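Cellulose biosynthesis protein BcsG (Salmonella typhimurium LT2, PDB 5OLT) is required for cellulose biosynthesis and, as a membrane-bound zinc enzyme of the alkaline phosphatase family, probably transfers phosphoethanolamine to the polymer. Local coordinates at the zinc ion site. Numbering follows the deposited sequence.

The zinc ion site. Residues 67-68, 101-102, 215, 220, 266-268, 282. With ZN (zinc ion), chain B.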
ATOM      1  N   CYS A  67       6.447   6.715   2.821  1.00  9.14           N
ATOM      2  CA  CYS A  67       5.774   7.828   3.501  1.00  9.05           C
ATOM      3  C   CYS A  67       5.619   9.021   2.547  1.00  9.05           C
ATOM      4  O   CYS A  67       6.540   9.327   1.792  1.00 10.10           O
ATOM      5  CB  CYS A  67       6.604   8.214   4.746  1.00 10.22           C
ATOM      6  SG  CYS A  67       5.915   9.563   5.767  1.00 12.08           S
ATOM      7  N   SER A  68       4.468   9.709   2.625  1.00  8.70           N
ATOM      8  CA  SER A  68       4.344  11.059   2.048  1.00  8.94           C
ATOM      9  C   SER A  68       4.475  11.099   0.517  1.00  8.77           C
ATOM     10  O   SER A  68       5.222  11.928  -0.023  1.00  9.77           O
ATOM     11  CB  SER A  68       5.323  12.044   2.720  1.00  9.40           C
ATOM     12  OG  SER A  68       5.045  12.124   4.114  1.00 10.71           O
ATOM     13  N   TYR A 101      -2.034   9.238   8.256  1.00  9.17           N
ATOM     14  CA  TYR A 101      -0.928   9.130   9.219  1.00  9.71           C
ATOM     15  C   TYR A 101      -0.149   7.851   9.012  1.00 10.06           C
ATOM     16  O   TYR A 101      -0.705   6.842   8.571  1.00 10.59           O
ATOM     17  CB  TYR A 101      -1.469   9.173  10.655  1.00 11.41           C
ATOM     18  CG  TYR A 101      -2.090  10.506  11.087  1.00 12.05           C
ATOM     19  CD1 TYR A 101      -1.584  11.733  10.655  1.00 13.71           C
ATOM     20  CD2 TYR A 101      -3.123  10.507  12.007  1.00 12.84           C
ATOM     21  CE1 TYR A 101      -2.142  12.946  11.096  1.00 13.91           C
ATOM     22  CE2 TYR A 101      -3.662  11.696  12.491  1.00 13.92           C
ATOM     23  CZ  TYR A 101      -3.175  12.906  12.026  1.00 12.59           C
ATOM     24  OH  TYR A 101      -3.761  14.073  12.534  1.00 15.43           O
ATOM     25  N   SER A 102       1.147   7.891   9.356  1.00  9.53           N
ATOM     26  CA  SER A 102       2.038   6.787   9.032  1.00 10.06           C
ATOM     27  C   SER A 102       1.743   5.500   9.784  1.00 10.34           C
ATOM     28  O   SER A 102       1.703   4.419   9.174  1.00 11.17           O
ATOM     29  CB  SER A 102       3.483   7.183   9.351  1.00 11.09           C
ATOM     30  OG  SER A 102       3.854   8.377   8.673  1.00 11.58           O
ATOM     31  N   ASN A 215       9.942   0.071   5.015  1.00  8.49           N
ATOM     32  CA  ASN A 215       9.331   1.387   5.170  1.00  8.11           C
ATOM     33  C   ASN A 215      10.360   2.498   4.931  1.00  8.32           C
ATOM     34  O   ASN A 215      11.477   2.435   5.434  1.00  9.70           O
ATOM     35  CB  ASN A 215       8.671   1.538   6.557  1.00  9.67           C
ATOM     36  CG  ASN A 215       7.961   2.854   6.690  1.00  9.28           C
ATOM     37  OD1 ASN A 215       8.513   3.807   7.233  1.00  9.88           O
ATOM     38  ND2 ASN A 215       6.716   2.918   6.200  1.00  9.86           N
ATOM     39  N   HIS A 220       9.279  12.488   3.809  1.00 10.25           N
ATOM     40  CA  HIS A 220       8.619  13.161   4.931  1.00 11.32           C
ATOM     41  C   HIS A 220       9.058  14.617   5.052  1.00 12.94           C
ATOM     42  O   HIS A 220      10.209  14.951   4.820  1.00 11.86           O
ATOM     43  CB  HIS A 220       8.932  12.428   6.228  1.00 13.31           C
ATOM     44  CG  HIS A 220       8.062  12.845   7.395  1.00 14.39           C
ATOM     45  ND1 HIS A 220       8.154  14.085   8.019  1.00 16.31           N
ATOM     46  CD2 HIS A 220       7.091  12.175   8.047  1.00 15.04           C
ATOM     47  CE1 HIS A 220       7.303  14.133   9.028  1.00 17.89           C
ATOM     48  NE2 HIS A 220       6.652  12.982   9.072  1.00 16.09           N
ATOM     49  N   GLU A 266       2.130   5.094   2.011  1.00  8.89           N
ATOM     50  CA  GLU A 266       1.292   5.168   3.222  1.00  8.82           C
ATOM     51  C   GLU A 266       0.160   6.168   3.080  1.00  9.51           C
ATOM     52  O   GLU A 266      -0.942   5.947   3.600  1.00  9.45           O
ATOM     53  CB  GLU A 266       2.128   5.721   4.375  1.00  9.38           C
ATOM     54  CG  GLU A 266       3.347   4.938   4.844  1.00 10.21           C
ATOM     55  CD  GLU A 266       4.128   5.772   5.838  1.00 10.47           C
ATOM     56  OE1 GLU A 266       3.646   6.889   6.155  1.00 12.42           O
ATOM     57  OE2 GLU A 266       5.200   5.340   6.283  1.00 13.14           O
ATOM     58  N   HIS A 267       0.469   7.323   2.472  1.00  8.45           N
ATOM     59  CA  HIS A 267      -0.411   8.521   2.433  1.00  9.03           C
ATOM     60  C   HIS A 267       0.424   9.596   1.773  1.00  8.59           C
ATOM     61  O   HIS A 267       1.674   9.480   1.717  1.00  8.95           O
ATOM     62  CB  HIS A 267      -0.781   9.017   3.888  1.00  9.56           C
ATOM     63  CG  HIS A 267       0.427   9.384   4.709  1.00  9.68           C
ATOM     64  ND1 HIS A 267       1.091  10.586   4.554  1.00  9.95           N
ATOM     65  CD2 HIS A 267       1.138   8.667   5.613  1.00 10.54           C
ATOM     66  CE1 HIS A 267       2.184  10.582   5.312  1.00 10.31           C
ATOM     67  NE2 HIS A 267       2.226   9.439   5.983  1.00 10.26           N
ATOM     68  N   GLY A 268      -0.241  10.648   1.329  1.00  8.16           N
ATOM     69  CA  GLY A 268       0.459  11.754   0.712  1.00  8.68           C
ATOM     70  C   GLY A 268       1.160  12.693   1.667  1.00  8.85           C
ATOM     71  O   GLY A 268       0.909  12.705   2.871  1.00  9.89           O
ATOM     72  N   ARG A 282      -2.029  17.563   7.202  1.00 10.87           N
ATOM     73  CA  ARG A 282      -2.742  16.352   6.706  1.00 10.44           C
ATOM     74  C   ARG A 282      -3.529  15.688   7.842  1.00 10.95           C
ATOM     75  O   ARG A 282      -3.646  14.484   7.914  1.00 12.66           O
ATOM     76  CB  ARG A 282      -1.767  15.404   5.968  1.00 11.12           C
ATOM     77  CG  ARG A 282      -0.531  15.062   6.766  1.00 11.73           C
ATOM     78  CD  ARG A 282       0.298  14.054   5.988  1.00 10.86           C
ATOM     79  NE  ARG A 282       1.647  13.984   6.547  1.00 12.06           N
ATOM     80  CZ  ARG A 282       2.050  13.184   7.527  1.00 12.56           C
ATOM     81  NH1 ARG A 282       1.239  12.294   8.101  1.00 11.87           N
ATOM     82  NH2 ARG A 282       3.315  13.304   7.973  1.00 15.83           N
TER
HETATM   83 ZN    ZN B 601       4.034   8.680   6.707  0.75 12.46          ZN
HETATM   84  O   HOH W   1       4.198  10.730   8.127  1.00 32.28           O
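Side chains from three stretches of the extramembrane domain converge on a partly occupied zinc ion in the active site of this alkaline phosphatase-family fold. Cys67 and Glu266 directly follow strands 60-66 and 259-265, while Ser102 begins helix 102-110. Coordination is near trigonal bipyramidal, with the sulfur of Cys67, the side-chain oxygen of Ser102 and the imidazole around the equator and the carboxylate and a water roughly opposite one another. Cys67, a soft ligand, places SG 2.3 Å from ZN, its sulfur anti to the backbone N (chi1 -179°). Ser102 OG lies 2.0 Å from ZN; both the metal and the helix start could favour its ionisation to an alkoxide. Glu266 reaches out with an extended chain and binds through one carboxylate oxygen, OE1 at 1.9 Å from ZN, which would supply negative charge. His267 presents NE2 at 2.1 Å from ZN, its CG flanked by both the backbone N and the carbonyl carbon (chi1 59°). Water 1 is bound more loosely, its oxygen 2.5 Å from ZN.

Hydrogen bonds set the ligands in place. The amide ND2 of Asn215 donates to the other carboxylate oxygen, OE2 of Glu266, at 2.9 Å; the bond is nearly straight (176° at H), in the amide plane, and uses the anti lone pair, so it fixes the carboxylate's rotation. The far nitrogen of the imidazole, His267 ND1, donates its N-H to the carbonyl O of Gly268 at 2.7 Å, leaving NE2 for the metal. This donor stands above the carbonyl plane but the acceptor lies close to the ring plane.

Arg282 adds a flat, presumably cationic group: NH2 is 2.7 Å from the oxygen of water 1, one guanidinium face lies against His267 CE1, and His220 NE2 sits at its edge in plane. Its charge could steady a phosphate in the water's place. By analogy with the alkaline phosphatase family, Ser102 is the likely zinc-activated nucleophile through which BcsG carries out group transfer in cellulose biosynthesis.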